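Acetylcholine-binding protein (Bulinus truncatus, PDB 2BJ0) binds acetylcholine as a soluble pentamer that serves as a model of the extracellular ligand-binding domain of nicotinic acetylcholine receptors. Local coordinates at the interface of chains A and B. Coordinates in Å, arbitrary orientation; residue numbers count along the deposited sequence, not the author numbering. Chains: chain A/B, Acetylcholine-binding protein.

Contact 1 and contact 2 are neighbouring patches of one subunit interface of the pentamer, their C-alpha centres about 12 Å apart. A:Ile91 and B:Val37 belong to both, and strand 115-121 enters each: chain A brings its end, A:Thr121, to contact 1 and A:Arg119 to contact 2, while chain B brings B:Arg117 to contact 2. Strand 25-40 of chain B likewise runs through both. Strand 115-121 therefore works from both sides of the junction, as expected for a ring in which each subunit shows a different face to each neighbour. Contact 1 is a proline-centred fit; contact 2 joins a loop to a buttressed carboxylate.

Contact 1: the interface of chains A and B. Residues chain A 43-44, 91, 121-123; chain B 35, 37, 168-169.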
loop_
_atom_site.group_PDB
_atom_site.type_symbol
_atom_site.label_atom_id
_atom_site.label_comp_id
_atom_site.label_asym_id
_atom_site.label_seq_id
_atom_site.Cartn_x
_atom_site.Cartn_y
_atom_site.Cartn_z
ATOM N N LYS A 43 -25.279 -5.764 -8.039
ATOM C CA LYS A 43 -24.894 -4.971 -6.881
ATOM C C LYS A 43 -25.290 -3.519 -7.057
ATOM O O LYS A 43 -25.231 -2.764 -6.098
ATOM C CB LYS A 43 -23.395 -5.066 -6.613
ATOM C CG LYS A 43 -22.937 -6.464 -6.209
ATOM C CD LYS A 43 -21.452 -6.508 -5.859
ATOM C CE LYS A 43 -21.025 -7.967 -5.596
ATOM N NZ LYS A 43 -19.541 -8.090 -5.516
ATOM N N ASP A 44 -25.714 -3.138 -8.268
ATOM C CA ASP A 44 -25.965 -1.731 -8.592
ATOM C C ASP A 44 -24.750 -0.846 -8.320
ATOM O O ASP A 44 -24.857 0.132 -7.595
ATOM C CB ASP A 44 -27.159 -1.219 -7.801
ATOM C CG ASP A 44 -28.469 -1.519 -8.485
ATOM O OD1 ASP A 44 -28.465 -1.792 -9.714
ATOM O OD2 ASP A 44 -29.552 -1.505 -7.869
ATOM N N ILE A 91 -17.591 4.619 -3.064
ATOM C CA ILE A 91 -17.774 3.491 -2.194
ATOM C C ILE A 91 -16.487 2.655 -2.102
ATOM O O ILE A 91 -16.483 1.622 -1.469
ATOM C CB ILE A 91 -18.994 2.620 -2.624
ATOM C CG1 ILE A 91 -18.705 1.866 -3.921
ATOM C CG2 ILE A 91 -20.323 3.484 -2.719
ATOM C CD1 ILE A 91 -19.662 0.660 -4.133
ATOM N N THR A 121 -22.400 3.674 -6.209
ATOM C CA THR A 121 -23.639 2.951 -6.472
ATOM C C THR A 121 -24.539 3.752 -7.388
ATOM O O THR A 121 -24.508 4.975 -7.387
ATOM C CB THR A 121 -24.418 2.566 -5.170
ATOM O OG1 THR A 121 -24.874 3.745 -4.525
ATOM C CG2 THR A 121 -23.492 2.013 -4.138
ATOM N N CYS A 122 -25.345 3.024 -8.158
ATOM C CA CYS A 122 -26.212 3.579 -9.149
ATOM C C CYS A 122 -27.288 2.532 -9.338
ATOM O O CYS A 122 -26.980 1.343 -9.371
ATOM C CB CYS A 122 -25.447 3.763 -10.476
ATOM S SG CYS A 122 -26.376 4.738 -11.728
ATOM N N ASP A 123 -28.543 2.963 -9.424
ATOM C CA ASP A 123 -29.635 2.055 -9.860
ATOM C C ASP A 123 -29.534 1.700 -11.351
ATOM O O ASP A 123 -29.769 2.551 -12.226
ATOM C CB ASP A 123 -31.003 2.689 -9.557
ATOM C CG ASP A 123 -32.141 1.703 -9.639
ATOM O OD1 ASP A 123 -31.973 0.619 -10.240
ATOM O OD2 ASP A 123 -33.259 1.943 -9.124
ATOM N N ASN B 35 -24.401 3.836 3.337
ATOM C CA ASN B 35 -24.689 2.865 2.324
ATOM C C ASN B 35 -24.213 1.482 2.823
ATOM O O ASN B 35 -23.358 1.435 3.686
ATOM C CB ASN B 35 -23.950 3.290 1.050
ATOM C CG ASN B 35 -24.591 2.752 -0.233
ATOM O OD1 ASN B 35 -25.412 1.826 -0.222
ATOM N ND2 ASN B 35 -24.178 3.321 -1.357
ATOM N N VAL B 37 -22.791 -1.917 0.978
ATOM C CA VAL B 37 -22.290 -2.181 -0.359
ATOM C C VAL B 37 -21.925 -3.635 -0.663
ATOM O O VAL B 37 -21.590 -3.964 -1.805
ATOM C CB VAL B 37 -21.109 -1.228 -0.718
ATOM C CG1 VAL B 37 -21.573 0.202 -0.693
ATOM C CG2 VAL B 37 -19.961 -1.390 0.232
ATOM N N PRO B 168 -29.890 1.823 -3.635
ATOM C CA PRO B 168 -30.839 1.229 -4.557
ATOM C C PRO B 168 -31.130 -0.268 -4.304
ATOM O O PRO B 168 -32.100 -0.780 -4.835
ATOM C CB PRO B 168 -30.138 1.407 -5.919
ATOM C CG PRO B 168 -28.726 1.331 -5.606
ATOM C CD PRO B 168 -28.579 2.042 -4.277
ATOM N N LYS B 169 -30.283 -0.962 -3.532
ATOM C CA LYS B 169 -30.423 -2.411 -3.311
ATOM C C LYS B 169 -31.009 -2.774 -1.958
ATOM O O LYS B 169 -31.715 -3.760 -1.854
ATOM C CB LYS B 169 -29.070 -3.149 -3.460
ATOM C CG LYS B 169 -28.760 -3.642 -4.899
ATOM C CD LYS B 169 -29.552 -4.919 -5.302
ATOM C CE LYS B 169 -29.560 -5.132 -6.836
ATOM N NZ LYS B 169 -30.140 -6.452 -7.272
#
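This is a head-to-tail joint between neighbouring subunits of the pentamer, a patch with little polar bonding in which loops and a strand end of chain A close against strand 25-40 and a loop of chain B, helping to hold the ring together. B:Pro168 hides 79 Å² against chain A, the most of the residues in this patch. Its ring lies alongside A:Asp44, the two side chains running past each other in opposite directions, with CG of the proline 3.7 Å from CB of A:Asp44. The aspartate's CG stands anti to its own carbonyl carbon (chi1 -85°), which lays carboxylate oxygen OD2 against the proline as well. Next to it, CB of A:Asp123 touches CB of B:Pro168 at 4.0 Å.

B:Lys169 crosses A:Asp44 at about a right angle. Its chain bends at chi2, so CG and CE both pass the carboxylate, while the amine NZ stays 5.0 Å from OD2 of A:Asp44; the opposite charges may attract over that gap, but they form no salt bridge.

A:Thr121 and B:Asn35 meet tip to tip. The threonine hydroxyl occupies the crowded position between backbone N and carbonyl carbon (chi1 66°), and the amide ND2 of B:Asn35 donates to OG1 over 3.3 Å. The hydroxyl lies near the amide plane, yet the bond is bent, 141° at the hydrogen. An alanine here would remove OG1, and would probably cost the asparagine amide this acceptor across the joint.

Beyond the asparagine, A:Ile91 and B:Val37 slide past each other in opposite directions. The isoleucine's CG1 takes the crowded position, and its terminal CD1 rests 4.0 Å from CG1 of B:Val37, the valine methyl that stands anti to its carbonyl carbon.

Contact 2: the interface of chains A and B. Residues chain A 90-93, 119; chain B 37, 49, 95-97, 117.
Chain A's loop 90-93 lies against strands 95-96 and 115-121 of chain B here, in a second patch of the pentamer's subunit interface. B:Arg117 is the side chain to follow. From CB, which only grazes the carbonyl oxygen of A:Ile91, the chain leaves with CG anti to the backbone N and stays extended to CD. That carbon sits 3.5 Å from O of A:Ile91. The chain then bends at chi3 (45°), and NE passes the same carbonyl while donating to the carboxylate oxygen OE1 of B:Glu95 over 2.8 Å. At the tip, NH2 reaches OE1 as well, at 2.7 Å, completing a side-on, two-nitrogen salt bridge to one oxygen. OE1 lies in the guanidinium plane; NE meets it nearly along its C-O axis, NH2 from above the carboxylate plane. The remaining nitrogen, NH1, comes 3.8 Å from NH1 of A:Arg119. The two guanidinium planes stand 89° apart, so B:Arg117 presents its NH1 to an edge of its counterpart, one face of which carries CB of A:Ala92 near its rim. If both are charged, the two guanidinium groups would probably repel, and the nearby glutamate may offset part of that cost.

B:Glu95 has an extended chain, and the grip on OE1 would help fix its head. Its other oxygen, OE2, takes a weak hydrogen bond from the backbone N of A:Ala93 at 3.2 Å, fairly straight at 159°. Beside it, B:Leu97 uses its two methyls separately: CD2 packs against A:Ala92, 3.5 Å from CA, while CD1 faces the carbonyl oxygen of A:Ala90 at 3.6 Å. B:Val49 CG2 borders the backbone of A:Ile91. An arginine-braced carboxylate and a leucine thus clasp a largely alanine loop by its backbone, helping to set one subunit against the next in the ring.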
loop_
_atom_site.group_PDB
_atom_site.type_symbol
_atom_site.label_atom_id
_atom_site.label_comp_id
_atom_site.label_asym_id
_atom_site.label_seq_id
_atom_site.Cartn_x
_atom_site.Cartn_y
_atom_site.Cartn_z
ATOM N N ALA A 90 -18.326 8.084 -3.240
ATOM C CA ALA A 90 -17.463 6.962 -3.598
ATOM C C ALA A 90 -17.670 5.852 -2.589
ATOM O O ALA A 90 -17.954 6.107 -1.407
ATOM C CB ALA A 90 -16.011 7.379 -3.622
ATOM N N ILE A 91 -17.591 4.619 -3.064
ATOM C CA ILE A 91 -17.774 3.491 -2.194
ATOM C C ILE A 91 -16.487 2.655 -2.102
ATOM O O ILE A 91 -16.483 1.622 -1.469
ATOM C CB ILE A 91 -18.994 2.620 -2.624
ATOM C CG1 ILE A 91 -18.705 1.866 -3.921
ATOM C CG2 ILE A 91 -20.323 3.484 -2.719
ATOM C CD1 ILE A 91 -19.662 0.660 -4.133
ATOM N N ALA A 92 -15.425 3.102 -2.745
ATOM C CA ALA A 92 -14.102 2.471 -2.638
ATOM C C ALA A 92 -13.116 3.618 -2.814
ATOM O O ALA A 92 -13.512 4.673 -3.328
ATOM C CB ALA A 92 -13.917 1.388 -3.717
ATOM N N ALA A 93 -11.879 3.484 -2.300
ATOM C CA ALA A 93 -10.887 4.561 -2.419
ATOM C C ALA A 93 -10.570 4.717 -3.920
ATOM O O ALA A 93 -10.338 3.714 -4.585
ATOM C CB ALA A 93 -9.585 4.208 -1.619
ATOM N N ARG A 119 -15.456 4.136 -7.975
ATOM C CA ARG A 119 -16.569 3.225 -7.830
ATOM C C ARG A 119 -17.665 3.855 -6.987
ATOM O O ARG A 119 -17.392 4.488 -5.974
ATOM C CB ARG A 119 -16.099 1.918 -7.150
ATOM C CG ARG A 119 -17.148 0.762 -7.170
ATOM C CD ARG A 119 -16.742 -0.433 -6.242
ATOM N NE ARG A 119 -15.501 -1.038 -6.732
ATOM C CZ ARG A 119 -14.685 -1.838 -6.026
ATOM N NH1 ARG A 119 -14.949 -2.137 -4.754
ATOM N NH2 ARG A 119 -13.578 -2.320 -6.605
ATOM N N VAL B 37 -22.791 -1.917 0.978
ATOM C CA VAL B 37 -22.290 -2.181 -0.359
ATOM C C VAL B 37 -21.925 -3.635 -0.663
ATOM O O VAL B 37 -21.590 -3.964 -1.805
ATOM C CB VAL B 37 -21.109 -1.228 -0.718
ATOM C CG1 VAL B 37 -21.573 0.202 -0.693
ATOM C CG2 VAL B 37 -19.961 -1.390 0.232
ATOM N N VAL B 49 -20.570 1.816 4.115
ATOM C CA VAL B 49 -19.871 3.074 4.108
ATOM C C VAL B 49 -20.390 3.851 5.307
ATOM O O VAL B 49 -21.604 4.042 5.453
ATOM C CB VAL B 49 -20.056 3.839 2.765
ATOM C CG1 VAL B 49 -19.378 5.219 2.825
ATOM C CG2 VAL B 49 -19.452 3.010 1.606
ATOM N N GLU B 95 -11.064 1.000 4.832
ATOM C CA GLU B 95 -10.510 1.691 3.679
ATOM C C GLU B 95 -11.021 3.110 3.763
ATOM O O GLU B 95 -12.246 3.312 3.812
ATOM C CB GLU B 95 -11.059 1.054 2.397
ATOM C CG GLU B 95 -10.359 1.487 1.131
ATOM C CD GLU B 95 -11.046 0.983 -0.133
ATOM O OE1 GLU B 95 -12.262 0.695 -0.102
ATOM O OE2 GLU B 95 -10.377 0.873 -1.185
ATOM N N LEU B 96 -10.095 4.071 3.837
ATOM C CA LEU B 96 -10.424 5.472 3.933
ATOM C C LEU B 96 -10.892 5.988 2.568
ATOM O O LEU B 96 -10.216 5.774 1.561
ATOM C CB LEU B 96 -9.229 6.292 4.438
ATOM C CG LEU B 96 -9.530 7.779 4.724
ATOM C CD1 LEU B 96 -10.471 7.979 5.889
ATOM C CD2 LEU B 96 -8.233 8.544 5.020
ATOM N N LEU B 97 -12.029 6.675 2.544
ATOM C CA LEU B 97 -12.605 7.137 1.274
ATOM C C LEU B 97 -12.536 8.642 1.126
ATOM O O LEU B 97 -12.919 9.182 0.092
ATOM C CB LEU B 97 -14.078 6.708 1.149
ATOM C CG LEU B 97 -14.478 5.254 1.409
ATOM C CD1 LEU B 97 -15.994 5.055 1.442
ATOM C CD2 LEU B 97 -13.850 4.418 0.314
ATOM N N ARG B 117 -14.941 2.454 4.259
ATOM C CA ARG B 117 -15.647 1.258 3.870
ATOM C C ARG B 117 -15.183 0.202 4.864
ATOM O O ARG B 117 -13.967 -0.008 4.964
ATOM C CB ARG B 117 -15.273 0.796 2.452
ATOM C CG ARG B 117 -15.953 -0.552 2.118
ATOM C CD ARG B 117 -15.798 -1.080 0.691
ATOM N NE ARG B 117 -14.443 -0.993 0.148
ATOM C CZ ARG B 117 -13.921 -1.885 -0.687
ATOM N NH1 ARG B 117 -14.614 -2.964 -1.044
ATOM N NH2 ARG B 117 -12.694 -1.714 -1.143
#